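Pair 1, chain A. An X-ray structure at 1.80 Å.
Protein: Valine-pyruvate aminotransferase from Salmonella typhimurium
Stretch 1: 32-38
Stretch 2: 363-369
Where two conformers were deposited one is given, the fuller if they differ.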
# COMPACT_ATOMS: atom_id res chain seq x y z
N GLY A 32 -7.53 26.74 -16.35
CA GLY A 32 -6.19 27.34 -16.28
C GLY A 32 -5.69 27.66 -14.87
O GLY A 32 -5.05 28.70 -14.65
N ALA A 33 -5.97 26.77 -13.91
CA ALA A 33 -5.52 26.96 -12.52
C ALA A 33 -4.01 26.90 -12.41
O ALA A 33 -3.34 26.17 -13.16
CB ALA A 33 -6.13 25.89 -11.63
N ILE A 34 -3.46 27.67 -11.47
CA ILE A 34 -2.02 27.68 -11.21
C ILE A 34 -1.89 26.86 -9.94
O ILE A 34 -2.13 27.36 -8.83
CB ILE A 34 -1.50 29.10 -11.11
CG1 ILE A 34 -1.74 29.82 -12.45
CG2 ILE A 34 -0.02 29.08 -10.73
CD1 ILE A 34 -1.70 31.31 -12.35
N MSE A 35 -1.52 25.59 -10.09
CA MSE A 35 -1.45 24.65 -8.96
C MSE A 35 -0.02 24.50 -8.43
O MSE A 35 0.76 23.68 -8.92
CB MSE A 35 -2.02 23.29 -9.39
CG MSE A 35 -1.80 22.14 -8.39
SE MSE A 35 -2.37 22.53 -6.57
CE MSE A 35 -2.07 20.77 -5.83
N LEU A 36 0.30 25.27 -7.39
CA LEU A 36 1.64 25.28 -6.77
C LEU A 36 1.66 24.63 -5.41
O LEU A 36 2.68 24.68 -4.71
CB LEU A 36 2.13 26.73 -6.67
CG LEU A 36 2.16 27.50 -8.00
CD1 LEU A 36 2.65 28.92 -7.81
CD2 LEU A 36 3.03 26.80 -9.07
N GLY A 37 0.56 23.97 -5.04
CA GLY A 37 0.38 23.34 -3.75
C GLY A 37 0.64 21.85 -3.64
O GLY A 37 0.41 21.27 -2.58
N GLY A 38 1.08 21.23 -4.72
CA GLY A 38 1.32 19.78 -4.77
C GLY A 38 2.75 19.40 -4.45
O GLY A 38 3.60 20.27 -4.25
N ARG A 363 -8.58 33.70 -7.21
CA ARG A 363 -7.91 34.13 -8.43
C ARG A 363 -7.18 33.02 -9.18
O ARG A 363 -6.38 33.31 -10.06
CB ARG A 363 -6.95 35.26 -8.10
CG ARG A 363 -7.67 36.45 -7.52
CD ARG A 363 -6.81 37.66 -7.43
NE ARG A 363 -6.40 38.14 -8.74
CZ ARG A 363 -5.41 39.01 -8.94
NH1 ARG A 363 -4.73 39.50 -7.91
NH2 ARG A 363 -5.09 39.38 -10.17
N GLY A 364 -7.44 31.78 -8.82
CA GLY A 364 -6.90 30.63 -9.54
C GLY A 364 -5.52 30.16 -9.18
O GLY A 364 -4.91 29.41 -9.94
N VAL A 365 -5.03 30.57 -8.00
CA VAL A 365 -3.70 30.22 -7.54
C VAL A 365 -3.81 29.42 -6.24
O VAL A 365 -4.46 29.85 -5.29
CB VAL A 365 -2.83 31.48 -7.30
CG1 VAL A 365 -1.45 31.11 -6.76
CG2 VAL A 365 -2.69 32.31 -8.58
N LEU A 366 -3.21 28.23 -6.23
CA LEU A 366 -3.19 27.39 -5.07
C LEU A 366 -1.78 27.17 -4.52
O LEU A 366 -0.89 26.75 -5.25
CB LEU A 366 -3.82 26.04 -5.41
CG LEU A 366 -5.32 26.05 -5.71
CD1 LEU A 366 -5.67 24.65 -6.13
CD2 LEU A 366 -6.18 26.54 -4.52
N MSE A 367 -1.61 27.47 -3.21
CA MSE A 367 -0.40 27.23 -2.43
C MSE A 367 -0.89 26.65 -1.10
O MSE A 367 -2.09 26.67 -0.84
CB MSE A 367 0.40 28.53 -2.22
CG MSE A 367 0.84 29.11 -3.51
SE MSE A 367 1.90 30.74 -3.13
CE MSE A 367 2.61 31.07 -4.93
N VAL A 368 0.02 26.11 -0.29
CA VAL A 368 -0.40 25.49 0.98
C VAL A 368 -0.19 26.41 2.17
O VAL A 368 0.91 26.91 2.38
CB VAL A 368 0.32 24.14 1.26
CG1 VAL A 368 -0.37 23.43 2.42
CG2 VAL A 368 0.34 23.26 0.00
N PRO A 369 -1.24 26.67 2.94
CA PRO A 369 -1.01 27.46 4.15
C PRO A 369 -0.05 26.76 5.10
O PRO A 369 -0.14 25.55 5.32
CB PRO A 369 -2.42 27.56 4.77
CG PRO A 369 -3.32 27.32 3.67
CD PRO A 369 -2.67 26.36 2.75

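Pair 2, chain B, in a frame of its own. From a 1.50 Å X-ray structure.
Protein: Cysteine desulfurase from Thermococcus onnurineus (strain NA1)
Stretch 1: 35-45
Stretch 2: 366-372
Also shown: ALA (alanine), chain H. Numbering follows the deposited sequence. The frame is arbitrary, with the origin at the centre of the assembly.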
# COMPACT_ATOMS: atom_id res chain seq x y z
N ASN B 35 -5.76 -25.19 -13.70
CA ASN B 35 -6.63 -26.09 -14.44
C ASN B 35 -7.20 -25.40 -15.64
O ASN B 35 -7.82 -26.10 -16.49
CB ASN B 35 -7.70 -26.66 -13.51
CG ASN B 35 -8.36 -27.90 -14.06
OD1 ASN B 35 -9.57 -27.92 -14.25
ND2 ASN B 35 -7.56 -28.91 -14.37
N GLU B 36 -7.08 -24.08 -15.75
CA GLU B 36 -7.68 -23.35 -16.84
C GLU B 36 -6.77 -22.74 -17.86
O GLU B 36 -7.13 -22.56 -18.96
CB GLU B 36 -8.53 -22.19 -16.31
CG GLU B 36 -9.41 -22.53 -15.15
CD GLU B 36 -10.53 -23.44 -15.52
OE1 GLU B 36 -10.95 -24.21 -14.68
OE2 GLU B 36 -10.99 -23.36 -16.64
N VAL B 37 -5.59 -22.36 -17.43
CA VAL B 37 -4.63 -21.77 -18.31
C VAL B 37 -3.19 -22.28 -17.99
O VAL B 37 -2.99 -22.81 -16.97
CB VAL B 37 -4.59 -20.22 -18.18
CG1 VAL B 37 -5.91 -19.60 -18.53
CG2 VAL B 37 -4.15 -19.78 -16.79
N ILE B 38 -2.25 -22.07 -18.90
CA ILE B 38 -0.85 -22.35 -18.69
C ILE B 38 -0.33 -20.94 -18.37
O ILE B 38 -0.22 -20.14 -19.21
CB ILE B 38 -0.18 -22.91 -19.93
CG1 ILE B 38 -0.70 -24.32 -20.17
CG2 ILE B 38 1.32 -22.97 -19.74
CD1 ILE B 38 -0.15 -24.98 -21.42
N TYR B 39 -0.07 -20.70 -17.10
CA TYR B 39 0.34 -19.39 -16.63
C TYR B 39 1.88 -19.25 -16.57
O TYR B 39 2.50 -19.71 -15.69
CB TYR B 39 -0.28 -19.09 -15.24
CG TYR B 39 -0.09 -17.66 -14.77
CD1 TYR B 39 -0.90 -16.66 -15.19
CD2 TYR B 39 0.94 -17.36 -13.93
CE1 TYR B 39 -0.70 -15.37 -14.77
CE2 TYR B 39 1.13 -16.08 -13.51
CZ TYR B 39 0.31 -15.11 -13.92
OH TYR B 39 0.51 -13.84 -13.51
N PHE B 40 2.39 -18.54 -17.57
CA PHE B 40 3.81 -18.27 -17.73
C PHE B 40 4.11 -16.76 -17.60
O PHE B 40 4.91 -16.25 -18.27
CB PHE B 40 4.31 -18.79 -19.10
CG PHE B 40 4.49 -20.31 -19.20
CD1 PHE B 40 4.33 -21.14 -18.14
CD2 PHE B 40 4.84 -20.86 -20.39
CE1 PHE B 40 4.51 -22.50 -18.26
CE2 PHE B 40 5.04 -22.22 -20.53
CZ PHE B 40 4.86 -23.04 -19.47
N ASP B 41 3.41 -16.11 -16.69
CA ASP B 41 3.64 -14.67 -16.46
C ASP B 41 3.92 -14.39 -15.00
O ASP B 41 3.51 -13.41 -14.47
CB ASP B 41 2.49 -13.81 -16.95
CG ASP B 41 2.88 -12.33 -17.14
OD1 ASP B 41 4.05 -12.04 -17.24
OD2 ASP B 41 1.97 -11.54 -17.16
N ASN B 42 4.67 -15.30 -14.39
CA ASN B 42 5.00 -15.24 -12.96
C ASN B 42 5.91 -14.04 -12.59
O ASN B 42 5.83 -13.61 -11.44
CB ASN B 42 5.62 -16.57 -12.51
CG ASN B 42 4.58 -17.66 -12.54
OD1 ASN B 42 3.67 -17.69 -11.68
ND2 ASN B 42 4.59 -18.43 -13.54
N THR B 43 6.69 -13.54 -13.51
CA THR B 43 7.55 -12.35 -13.26
C THR B 43 6.65 -11.17 -12.98
O THR B 43 7.02 -10.30 -12.12
CB THR B 43 8.50 -12.13 -14.41
OG1 THR B 43 9.41 -13.25 -14.36
CG2 THR B 43 9.30 -10.90 -14.24
N ALA B 44 5.47 -11.06 -13.63
CA ALA B 44 4.56 -9.97 -13.43
C ALA B 44 3.87 -10.12 -12.10
O ALA B 44 3.80 -9.14 -11.33
CB ALA B 44 3.55 -9.86 -14.52
N THR B 45 3.40 -11.30 -11.83
CA THR B 45 2.76 -11.60 -10.58
C THR B 45 2.53 -13.11 -10.52
O THR B 45 2.38 -13.71 -11.50
CB THR B 45 1.44 -10.80 -10.38
OG1 THR B 45 1.15 -10.62 -9.01
CG2 THR B 45 0.27 -11.48 -11.04
N HIS B 366 -4.21 -19.96 -27.37
CA HIS B 366 -3.94 -21.27 -26.90
C HIS B 366 -3.92 -21.42 -25.37
O HIS B 366 -3.45 -22.37 -24.86
CB HIS B 366 -2.65 -21.81 -27.51
CG HIS B 366 -2.69 -22.00 -28.98
ND1 HIS B 366 -2.50 -21.04 -29.93
CD2 HIS B 366 -2.85 -23.16 -29.65
CE1 HIS B 366 -2.63 -21.58 -31.15
NE2 HIS B 366 -2.83 -22.84 -30.97
N SER B 367 -4.48 -20.41 -24.68
CA SER B 367 -4.57 -20.37 -23.26
C SER B 367 -3.18 -20.42 -22.52
O SER B 367 -3.17 -20.93 -21.41
CB SER B 367 -5.45 -21.47 -22.71
OG SER B 367 -6.80 -21.27 -23.22
N ILE B 368 -2.16 -19.88 -23.20
CA ILE B 368 -0.85 -19.74 -22.59
C ILE B 368 -0.61 -18.22 -22.39
O ILE B 368 -0.70 -17.41 -23.26
CB ILE B 368 0.24 -20.29 -23.51
CG1 ILE B 368 0.00 -21.78 -23.81
CG2 ILE B 368 1.62 -20.02 -22.88
CD1 ILE B 368 0.86 -22.30 -24.97
N MET B 369 -0.32 -17.88 -21.11
CA MET B 369 -0.21 -16.51 -20.62
C MET B 369 1.26 -16.15 -20.52
O MET B 369 1.97 -16.70 -19.70
CB MET B 369 -0.88 -16.39 -19.24
CG MET B 369 -2.26 -16.97 -18.98
SD MET B 369 -3.69 -16.22 -19.85
CE MET B 369 -3.89 -17.27 -21.32
N VAL B 370 1.61 -15.26 -21.44
CA VAL B 370 2.94 -14.67 -21.41
C VAL B 370 2.83 -13.16 -21.49
O VAL B 370 1.82 -12.59 -21.83
CB VAL B 370 3.84 -15.20 -22.56
CG1 VAL B 370 4.16 -16.66 -22.46
CG2 VAL B 370 3.33 -14.83 -23.94
N ARG B 371 3.96 -12.47 -21.17
CA ARG B 371 3.96 -11.01 -21.29
C ARG B 371 4.86 -10.60 -22.45
O ARG B 371 5.73 -11.31 -22.89
CB ARG B 371 4.37 -10.36 -19.96
CG ARG B 371 3.80 -8.93 -19.89
CD ARG B 371 3.50 -8.39 -18.52
NE ARG B 371 2.31 -8.88 -17.83
CZ ARG B 371 1.18 -8.21 -17.60
NH1 ARG B 371 0.95 -6.99 -18.09
NH2 ARG B 371 0.28 -8.78 -16.86
N SER B 372 4.51 -9.47 -23.02
CA SER B 372 5.24 -8.92 -24.14
C SER B 372 5.50 -7.44 -23.92
O SER B 372 4.76 -6.79 -23.26
CB SER B 372 4.46 -9.18 -25.45
OG SER B 372 3.12 -8.72 -25.32
N ALA H . 8.52 -6.61 -12.36
CA ALA H . 7.27 -7.08 -13.13
C ALA H . 7.35 -7.17 -14.67
O ALA H . 8.51 -7.23 -15.15
CB ALA H . 5.96 -6.32 -12.83
OXT ALA H . 6.36 -7.30 -15.48
O HOH W 1 0.01 -11.34 -14.92

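A short parallel pairing of two strands can keep one backbone arrangement while its side chains differ, and these two pairs illustrate the principle. Over fourteen central residues their N, CA and C atoms superpose with an RMSD of 0.8 Å. In both, two residues of each stretch form parallel bridges: Ile A34 with Val A365 and Met A35 with Leu A366 in pair 1, Ile B38 with Ile B368 and Tyr B39 with Met B369 in pair 2.

The same three backbone hydrogen bonds hold each pair together. In pair 1, Ile A34 N donates to Gly A364 O (2.7 Å), Leu A366 N to Ile A34 O (2.9 Å) and Leu A36 N to Leu A366 O (2.9 Å). In pair 2, Ile B38 N donates to Ser B367 O (2.9 Å), Met B369 N to Ile B38 O (3.0 Å) and Phe B40 N to Met B369 O (2.8 Å). Because these bonds join main-chain atoms, they tolerate wide changes in the residues that carry them.

On the face that carries Ile A34 and Ile B38, the two pairs look much alike. Ile A34 and Ile B38 share the m, t rotamer and their side-chain centres fall 0.3 Å apart. Their partners are both branched at CB: Ile A34 CD1 lies 4.0 Å from Val A365 CG2, and Ile B38 CD1 lies 4.0 Å from Ile B368 CG1.

The other face is filled by different shapes. Selenomethionine Met A35 brings SE to 3.9 Å from Leu A366 CD1, whereas the matching Tyr B39 places ring atom CD1 4.0 Å from Met B369 CG. Val B37, where pair 1 has Ala A33, adds a second neighbour for the methionine, with Val B37 CG2 4.0 Å from Met B369 CG.

At the next position, Leu A36 CD1 meets Met A367 CE at 3.6 Å. Phe B40 instead divides its contacts, with CB 4.0 Å from Val B370 CG1 and ring atom CD2 4.2 Å from Ile B368 CG2.

The sharpest divergence comes where Gly A37 matches Asp B41 and, on the other stretch, Val A368 matches Arg B371. In pair 1 the glycine has no side chain, and its backbone meets the valine, Gly A37 O lying 3.3 Å from Val A368 CG2. In pair 2, Asp B41 points toward the other stretch and forms a salt bridge, Arg B371 NE donating to Asp B41 OD2 at 2.8 Å. Arg B371 NH2 adds a weak bond to the same Asp B41 OD2 at 3.3 Å. One scaffold thus accommodates a contact between a backbone carbonyl oxygen and a methyl group, or a charged pair.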